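Local coordinates for protein copper-transporting ATPase PAA1, chloroplastic (Arabidopsis thaliana, PDB 5LBD) that couples ATP hydrolysis to the transport of monovalent copper across the chloroplast envelope, its nucleotide-binding N-domain being the part modelled here, at residues T68-S73 against V92-A97; S101-A106 against A125-F130; D64-E69 against V76-N81. The protein carries 2 engineered substitutions. All coordinates share one frame; numbering follows the deposited sequence. Where two conformers were deposited one is given.

Contact 1 of 3, residues T68-S73 against V92-A97; sequences TEEPGS and VKRHGA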
loop_
_atom_site.group_PDB
_atom_site.type_symbol
_atom_site.label_atom_id
_atom_site.label_comp_id
_atom_site.label_asym_id
_atom_site.label_seq_id
_atom_site.Cartn_x
_atom_site.Cartn_y
_atom_site.Cartn_z
ATOM N N THR A 68 9.455 1.736 8.322
ATOM C CA THR A 68 10.689 2.125 7.668
ATOM C C THR A 68 10.309 2.813 6.364
ATOM O O THR A 68 9.378 2.385 5.682
ATOM C CB THR A 68 11.569 0.871 7.419
ATOM O OG1 THR A 68 11.703 0.089 8.634
ATOM C CG2 THR A 68 12.944 1.278 6.942
ATOM N N GLU A 69 10.995 3.894 6.025
ATOM C CA GLU A 69 10.625 4.635 4.828
ATOM C C GLU A 69 11.873 5.199 4.164
ATOM O O GLU A 69 12.820 5.577 4.850
ATOM C CB GLU A 69 9.675 5.759 5.223
ATOM C CG GLU A 69 9.155 6.588 4.110
ATOM C CD GLU A 69 8.270 7.704 4.624
ATOM O OE1 GLU A 69 8.432 8.093 5.797
ATOM O OE2 GLU A 69 7.409 8.182 3.855
ATOM N N GLU A 70 11.879 5.235 2.838
ATOM C CA GLU A 70 12.890 5.979 2.087
ATOM C C GLU A 70 12.122 7.011 1.276
ATOM O O GLU A 70 11.375 6.617 0.356
ATOM C CB GLU A 70 13.692 5.036 1.186
ATOM C CG GLU A 70 14.565 4.077 1.981
ATOM C CD GLU A 70 15.364 3.093 1.130
ATOM O OE1 GLU A 70 15.554 3.342 -0.083
ATOM O OE2 GLU A 70 15.820 2.069 1.695
ATOM N N PRO A 71 12.171 8.287 1.624
ATOM C CA PRO A 71 11.299 9.280 0.984
ATOM C C PRO A 71 11.431 9.272 -0.530
ATOM O O PRO A 71 12.525 9.207 -1.078
ATOM C CB PRO A 71 11.776 10.605 1.587
ATOM C CG PRO A 71 13.125 10.327 2.118
ATOM C CD PRO A 71 13.097 8.928 2.580
ATOM N N GLY A 72 10.295 9.261 -1.213
ATOM C CA GLY A 72 10.299 9.245 -2.658
ATOM C C GLY A 72 10.320 7.863 -3.269
ATOM O O GLY A 72 10.098 7.728 -4.482
ATOM N N SER A 73 10.603 6.834 -2.478
ATOM C CA SER A 73 10.594 5.460 -2.936
ATOM C C SER A 73 9.485 4.642 -2.299
ATOM O O SER A 73 8.689 4.044 -3.004
ATOM C CB SER A 73 11.941 4.801 -2.640
ATOM O OG SER A 73 12.982 5.460 -3.349
ATOM N N VAL A 92 8.726 -1.928 -4.345
ATOM C CA VAL A 92 8.101 -3.171 -3.940
ATOM C C VAL A 92 8.836 -4.364 -4.529
ATOM O O VAL A 92 8.905 -5.422 -3.900
ATOM C CB VAL A 92 6.610 -3.152 -4.316
ATOM C CG1 VAL A 92 5.919 -1.926 -3.681
ATOM C CG2 VAL A 92 6.404 -3.200 -5.823
ATOM N N LYS A 93 9.383 -4.233 -5.741
ATOM C CA LYS A 93 10.221 -5.296 -6.292
ATOM C C LYS A 93 11.513 -5.468 -5.502
ATOM O O LYS A 93 12.021 -6.589 -5.359
ATOM C CB LYS A 93 10.572 -4.981 -7.736
ATOM C CG LYS A 93 9.469 -5.079 -8.763
ATOM C CD LYS A 93 10.056 -4.655 -10.129
ATOM C CE LYS A 93 9.177 -4.980 -11.307
ATOM N NZ LYS A 93 9.912 -4.657 -12.585
ATOM N N ARG A 94 12.095 -4.362 -5.044
ATOM C CA ARG A 94 13.351 -4.465 -4.308
ATOM C C ARG A 94 13.136 -5.237 -3.021
ATOM O O ARG A 94 14.023 -5.962 -2.564
ATOM C CB ARG A 94 13.915 -3.080 -3.992
ATOM C CG ARG A 94 15.370 -3.050 -3.707
ATOM C CD ARG A 94 15.677 -1.660 -3.157
ATOM N NE ARG A 94 15.429 -1.561 -1.722
ATOM C CZ ARG A 94 15.487 -0.427 -1.028
ATOM N NH1 ARG A 94 15.689 0.739 -1.640
ATOM N NH2 ARG A 94 15.328 -0.449 0.282
ATOM N N HIS A 95 11.960 -5.095 -2.450
ATOM C CA HIS A 95 11.574 -5.813 -1.248
ATOM C C HIS A 95 11.039 -7.224 -1.531
ATOM O O HIS A 95 10.516 -7.864 -0.599
ATOM C CB HIS A 95 10.536 -4.984 -0.496
ATOM C CG HIS A 95 11.120 -3.798 0.198
ATOM N ND1 HIS A 95 11.481 -2.635 -0.453
ATOM C CD2 HIS A 95 11.466 -3.627 1.491
ATOM C CE1 HIS A 95 12.037 -1.808 0.412
ATOM N NE2 HIS A 95 12.028 -2.381 1.602
ATOM N N GLY A 96 11.171 -7.737 -2.752
ATOM C CA GLY A 96 10.959 -9.146 -2.985
ATOM C C GLY A 96 9.719 -9.504 -3.785
ATOM O O GLY A 96 9.548 -10.675 -4.096
ATOM N N ALA A 97 8.926 -8.534 -4.183
ATOM C CA ALA A 97 7.742 -8.840 -4.974
ATOM C C ALA A 97 8.135 -9.114 -6.419
ATOM O O ALA A 97 9.055 -8.512 -6.958
ATOM C CB ALA A 97 6.765 -7.676 -4.903
#
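With CG anti to its carbonyl carbon (chi1 -68°) and the chain extended beyond it, E70 extends from strand 68-70 to meet the side chain of R94, which leaves the end of helix 89-94 with CG anti to the backbone N and bends at chi3 (85°). The two side chains come from opposite directions and meet in a two-pronged salt bridge. R94 offers its far end, one nitrogen to each carboxylate oxygen: NH1 of R94 lies 3.0 Å from OE1 of E70, and NH2 of R94 lies 2.9 Å from OE2 of E70. Both bonds are nearly straight, and both acceptors sit close to the guanidinium plane. The fit is less even from the acid's side. The carboxylate plane is turned 37° against the guanidinium, so OE1 is met on its syn side but somewhat out of plane, while OE2 is approached from above the plane.

Just past R94 the helix closes in a Schellman motif, with G96 as the C' residue: N of A97 bonds to O of V92, and N of G96 to O of K93. In segment 68-73, N of S73 bonds back to O of E70 in the turn after the strand. E70 and S73 also touch W91 of the same helix. This is a bridge between the sheet's edge strand and a helix end at the surface of the nucleotide-binding domain. Pairing each oxygen with its own terminal nitrogen limits how the two groups can turn against each other, and the arginine would be expected to favour the ionised form of E70.

Contact 2 of 3, residues S101-A106 against A125-F130; sequences SLLALA and AAVIRF. Engineered in segment 101-106: A106 (natural residue Glu).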
loop_
_atom_site.group_PDB
_atom_site.type_symbol
_atom_site.label_atom_id
_atom_site.label_comp_id
_atom_site.label_asym_id
_atom_site.label_seq_id
_atom_site.Cartn_x
_atom_site.Cartn_y
_atom_site.Cartn_z
ATOM N N SER A 101 3.700 -6.884 -15.544
ATOM C CA SER A 101 3.551 -5.794 -16.498
ATOM C C SER A 101 2.086 -5.409 -16.670
ATOM O O SER A 101 1.781 -4.235 -16.925
ATOM C CB SER A 101 4.183 -6.168 -17.848
ATOM O OG SER A 101 3.509 -7.239 -18.478
ATOM N N LEU A 102 1.159 -6.363 -16.507
ATOM C CA LEU A 102 -0.242 -6.016 -16.698
ATOM C C LEU A 102 -0.747 -5.110 -15.594
ATOM O O LEU A 102 -1.617 -4.273 -15.845
ATOM C CB LEU A 102 -1.132 -7.260 -16.782
ATOM C CG LEU A 102 -1.121 -8.043 -18.096
ATOM C CD1 LEU A 102 -2.135 -9.167 -18.090
ATOM C CD2 LEU A 102 -1.408 -7.162 -19.297
ATOM N N LEU A 103 -0.243 -5.262 -14.372
ATOM C CA LEU A 103 -0.694 -4.396 -13.299
ATOM C C LEU A 103 -0.373 -2.939 -13.600
ATOM O O LEU A 103 -1.233 -2.061 -13.456
ATOM C CB LEU A 103 -0.057 -4.844 -11.987
ATOM C CG LEU A 103 -0.792 -4.457 -10.721
ATOM C CD1 LEU A 103 -2.234 -4.916 -10.706
ATOM C CD2 LEU A 103 -0.060 -5.047 -9.530
ATOM N N ALA A 104 0.846 -2.663 -14.058
ATOM C CA ALA A 104 1.188 -1.310 -14.478
ATOM C C ALA A 104 0.289 -0.819 -15.614
ATOM O O ALA A 104 -0.204 0.314 -15.586
ATOM C CB ALA A 104 2.656 -1.265 -14.883
ATOM N N LEU A 105 0.092 -1.641 -16.654
ATOM C CA LEU A 105 -0.754 -1.210 -17.764
ATOM C C LEU A 105 -2.199 -0.998 -17.332
ATOM O O LEU A 105 -2.901 -0.139 -17.878
ATOM C CB LEU A 105 -0.701 -2.230 -18.903
ATOM C CG LEU A 105 0.386 -1.998 -19.929
ATOM C CD1 LEU A 105 1.719 -2.151 -19.277
ATOM C CD2 LEU A 105 0.210 -2.966 -21.104
ATOM N N ALA A 106 -2.688 -1.803 -16.393
ATOM C CA ALA A 106 -4.057 -1.615 -15.945
ATOM C C ALA A 106 -4.216 -0.289 -15.217
ATOM O O ALA A 106 -5.322 0.265 -15.189
ATOM C CB ALA A 106 -4.479 -2.784 -15.057
ATOM N N ALA A 125 0.791 -7.295 -4.754
ATOM C CA ALA A 125 -0.585 -7.477 -4.366
ATOM C C ALA A 125 -1.553 -6.561 -5.098
ATOM O O ALA A 125 -2.719 -6.946 -5.270
ATOM C CB ALA A 125 -0.738 -7.251 -2.865
ATOM N N ALA A 126 -1.136 -5.349 -5.454
ATOM C CA ALA A 126 -2.105 -4.379 -5.934
ATOM C C ALA A 126 -1.399 -3.149 -6.466
ATOM O O ALA A 126 -0.231 -2.883 -6.172
ATOM C CB ALA A 126 -3.064 -3.964 -4.815
ATOM N N VAL A 127 -2.145 -2.369 -7.227
ATOM C CA VAL A 127 -1.752 -1.012 -7.556
ATOM C C VAL A 127 -2.935 -0.142 -7.151
ATOM O O VAL A 127 -4.093 -0.539 -7.311
ATOM C CB VAL A 127 -1.345 -0.846 -9.041
ATOM C CG1 VAL A 127 -2.464 -1.224 -9.987
ATOM C CG2 VAL A 127 -0.872 0.577 -9.306
ATOM N N ILE A 128 -2.655 1.014 -6.583
ATOM C CA ILE A 128 -3.685 1.978 -6.208
ATOM C C ILE A 128 -3.502 3.226 -7.054
ATOM O O ILE A 128 -2.396 3.784 -7.112
ATOM C CB ILE A 128 -3.644 2.344 -4.710
ATOM C CG1 ILE A 128 -3.723 1.084 -3.841
ATOM C CG2 ILE A 128 -4.769 3.334 -4.384
ATOM C CD1 ILE A 128 -3.463 1.341 -2.367
ATOM N N ARG A 129 -4.573 3.670 -7.691
ATOM C CA ARG A 129 -4.585 4.887 -8.487
ATOM C C ARG A 129 -5.268 6.003 -7.714
ATOM O O ARG A 129 -6.253 5.770 -7.000
ATOM C CB ARG A 129 -5.319 4.697 -9.818
ATOM C CG ARG A 129 -4.898 3.499 -10.608
ATOM C CD ARG A 129 -5.394 3.600 -12.056
ATOM N NE ARG A 129 -6.686 4.275 -12.183
ATOM C CZ ARG A 129 -6.841 5.562 -12.493
ATOM N NH1 ARG A 129 -5.779 6.330 -12.719
ATOM N NH2 ARG A 129 -8.062 6.088 -12.569
ATOM N N PHE A 130 -4.754 7.218 -7.888
ATOM C CA PHE A 130 -5.240 8.434 -7.248
ATOM C C PHE A 130 -5.553 9.475 -8.305
ATOM O O PHE A 130 -4.821 9.597 -9.288
ATOM C CB PHE A 130 -4.190 9.030 -6.315
ATOM C CG PHE A 130 -3.733 8.108 -5.256
ATOM C CD1 PHE A 130 -2.828 7.124 -5.538
ATOM C CD2 PHE A 130 -4.224 8.192 -3.964
ATOM C CE1 PHE A 130 -2.400 6.240 -4.561
ATOM C CE2 PHE A 130 -3.794 7.306 -2.991
ATOM C CZ PHE A 130 -2.892 6.350 -3.280
#
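A helix-on-sheet packing in the N-domain core brings L103 of helix 101-107 down onto V127 and A126 of strand 123-130. L103 and V127 are also the residues whose CA atoms lie nearest across the two segments, 6.7 Å apart. The contact is van der Waals packing, without a polar bond. CG of L103 lies 3.7 Å from CG1 of V127, and CD1 of L103 rests on the same methyl at 3.8 Å, the two side chains sliding past each other in opposite directions. The second branch of the leucine goes to the backbone instead: CD2 of L103 sits 3.8 Å from the carbonyl carbon C of A126, whose own methyl is directed away from the helix. The valine's torsion explains the fit, since chi1 of 59° sets CG1 between the backbone N and the carbonyl carbon, where it meets both CG and CD1 of the leucine.

A125 and A126 form a classic beta bulge opposite I118, just before V127 in the strand. At the start of the helix, OD1 of N100 accepts a hydrogen bond from N of L103. Strand 123-130 runs between strands 7-11 and 115-120, and both supply neighbours: I11 touches L103 and V127, while Y117 touches V127 and A104. A126 and I128 pack on helix 26-37 through V29 and L30, and F130 meets helix 43-52, so the strand is packed between helices.

Contact 3 of 3, residues D64-E69 against V76-N81; sequences DGTFTE and VAIVNN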
loop_
_atom_site.group_PDB
_atom_site.type_symbol
_atom_site.label_atom_id
_atom_site.label_comp_id
_atom_site.label_asym_id
_atom_site.label_seq_id
_atom_site.Cartn_x
_atom_site.Cartn_y
_atom_site.Cartn_z
ATOM N N ASP A 64 5.175 -2.571 16.356
ATOM C CA ASP A 64 5.910 -1.436 16.893
ATOM C C ASP A 64 7.357 -1.469 16.437
ATOM O O ASP A 64 8.016 -2.515 16.472
ATOM C CB ASP A 64 5.845 -1.442 18.418
ATOM C CG ASP A 64 4.428 -1.427 18.939
ATOM O OD1 ASP A 64 3.508 -1.081 18.164
ATOM O OD2 ASP A 64 4.242 -1.753 20.133
ATOM N N GLY A 65 7.844 -0.326 15.970
ATOM C CA GLY A 65 9.225 -0.185 15.582
ATOM C C GLY A 65 9.603 -0.736 14.218
ATOM O O GLY A 65 10.783 -0.681 13.863
ATOM N N THR A 66 8.657 -1.275 13.437
ATOM C CA THR A 66 8.989 -1.845 12.139
ATOM C C THR A 66 8.759 -0.890 10.974
ATOM O O THR A 66 9.152 -1.209 9.856
ATOM C CB THR A 66 8.188 -3.128 11.871
ATOM O OG1 THR A 66 6.794 -2.811 11.726
ATOM C CG2 THR A 66 8.395 -4.134 12.997
ATOM N N PHE A 67 8.126 0.257 11.188
ATOM C CA PHE A 67 7.914 1.195 10.096
ATOM C C PHE A 67 9.239 1.778 9.626
ATOM O O PHE A 67 10.034 2.253 10.439
ATOM C CB PHE A 67 6.991 2.331 10.526
ATOM C CG PHE A 67 6.828 3.369 9.470
ATOM C CD1 PHE A 67 5.906 3.201 8.468
ATOM C CD2 PHE A 67 7.643 4.494 9.449
ATOM C CE1 PHE A 67 5.753 4.134 7.475
ATOM C CE2 PHE A 67 7.505 5.439 8.434
ATOM C CZ PHE A 67 6.570 5.248 7.449
ATOM N N THR A 68 9.455 1.736 8.322
ATOM C CA THR A 68 10.689 2.125 7.668
ATOM C C THR A 68 10.309 2.813 6.364
ATOM O O THR A 68 9.378 2.385 5.682
ATOM C CB THR A 68 11.569 0.871 7.419
ATOM O OG1 THR A 68 11.703 0.089 8.634
ATOM C CG2 THR A 68 12.944 1.278 6.942
ATOM N N GLU A 69 10.995 3.894 6.025
ATOM C CA GLU A 69 10.625 4.635 4.828
ATOM C C GLU A 69 11.873 5.199 4.164
ATOM O O GLU A 69 12.820 5.577 4.850
ATOM C CB GLU A 69 9.675 5.759 5.223
ATOM C CG GLU A 69 9.155 6.588 4.110
ATOM C CD GLU A 69 8.270 7.704 4.624
ATOM O OE1 GLU A 69 8.432 8.093 5.797
ATOM O OE2 GLU A 69 7.409 8.182 3.855
ATOM N N VAL A 76 7.550 0.608 4.395
ATOM C CA VAL A 76 7.343 -0.799 4.719
ATOM C C VAL A 76 7.099 -0.920 6.216
ATOM O O VAL A 76 7.627 -0.135 7.015
ATOM C CB VAL A 76 8.559 -1.646 4.260
ATOM C CG1 VAL A 76 9.826 -1.141 4.872
ATOM C CG2 VAL A 76 8.355 -3.149 4.567
ATOM N N ALA A 77 6.282 -1.896 6.607
ATOM C CA ALA A 77 6.120 -2.247 8.009
ATOM C C ALA A 77 5.684 -3.697 8.040
ATOM O O ALA A 77 5.317 -4.276 7.015
ATOM C CB ALA A 77 5.114 -1.318 8.717
ATOM N N ILE A 78 5.733 -4.292 9.210
ATOM C CA ILE A 78 5.159 -5.608 9.410
ATOM C C ILE A 78 3.738 -5.402 9.892
ATOM O O ILE A 78 3.507 -4.764 10.917
ATOM C CB ILE A 78 5.962 -6.434 10.410
ATOM C CG1 ILE A 78 7.415 -6.534 9.952
ATOM C CG2 ILE A 78 5.351 -7.825 10.613
ATOM C CD1 ILE A 78 7.603 -7.231 8.653
ATOM N N VAL A 79 2.789 -5.988 9.173
ATOM C CA VAL A 79 1.384 -5.908 9.548
ATOM C C VAL A 79 0.868 -7.325 9.656
ATOM O O VAL A 79 0.924 -8.076 8.678
ATOM C CB VAL A 79 0.582 -5.102 8.520
ATOM C CG1 VAL A 79 -0.873 -4.975 8.947
ATOM C CG2 VAL A 79 1.189 -3.760 8.337
ATOM N N ASN A 80 0.395 -7.691 10.845
ATOM C CA ASN A 80 -0.074 -9.041 11.117
ATOM C C ASN A 80 0.857 -10.069 10.490
ATOM O O ASN A 80 0.447 -10.934 9.718
ATOM C CB ASN A 80 -1.506 -9.219 10.626
ATOM C CG ASN A 80 -2.515 -8.391 11.433
ATOM O OD1 ASN A 80 -2.205 -7.891 12.521
ATOM N ND2 ASN A 80 -3.733 -8.257 10.904
ATOM N N ASN A 81 2.144 -9.945 10.815
ATOM C CA ASN A 81 3.175 -10.901 10.441
ATOM C C ASN A 81 3.487 -10.912 8.950
ATOM O O ASN A 81 4.127 -11.851 8.461
ATOM C CB ASN A 81 2.815 -12.313 10.893
ATOM C CG ASN A 81 2.845 -12.457 12.385
ATOM O OD1 ASN A 81 1.874 -12.884 13.002
ATOM N ND2 ASN A 81 3.975 -12.099 12.981
#
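The ring of F67 is met obliquely by O of V76, which approaches CD1 of F67 to 4.0 Å; the same oxygen makes a CA-H...O contact with CA of F67 at 3.4 Å. Beside it runs the backbone pairing of a beta hairpin. T68 and V76 form an antiparallel hydrogen-bonded pair, with N of T68 to O of V76 and N of V76 to O of T68 both at 2.9 Å. Their side chains share one face of the sheet, where CB of T68 lies 3.7 Å from CG1 of V76.

Before the strand proper, T66 meets I78 through its side chain. In one of its two modelled conformers, chi1 of 67° places OG1 between the backbone N and the carbonyl carbon, and there it accepts the N-H of I78 at 3.1 Å, nearly straight at 171°. OG1 in turn donates to O of E63, just before the segment, so the hydroxyl ties the loop to the strand. The T66 and I78 side chains cross at about a right angle, with CG2 of T66 4.0 Å from CG1 of I78. OG1 of T68 donates back to O of T66, from above the carbonyl plane.

Strand 68-70 is the outermost strand at this end of the sheet, and 74-79 separates it from 82-87. A77 pairs with V84 of that next strand, V76 touches T85 and I78 touches R83. V79 packs against helix 26-37 through L32, A35 and V36.

Overall arrangement
Contact 2 is the buried one of the three, van der Waals packing of a leucine on a valine and a peptide group, and joins helix 101-107 to a strand lying inside the sheet. Contacts 1 and 3 are surface contacts, both using edge strand 68-70 and sharing T68 and E69; they touch where H95 packs on V76. Their chemistry differs: contact 3 ties the strand, and the loop before it, to the hairpin partner through two backbone bonds and a threonine hydroxyl, whereas contact 1 links it by a charged pair to the end of helix 89-94. Contacts 2 and 3 lie on opposite sides of the chain's centre, about 23 Å apart between centres, yet all three reach the same antiparallel sheet.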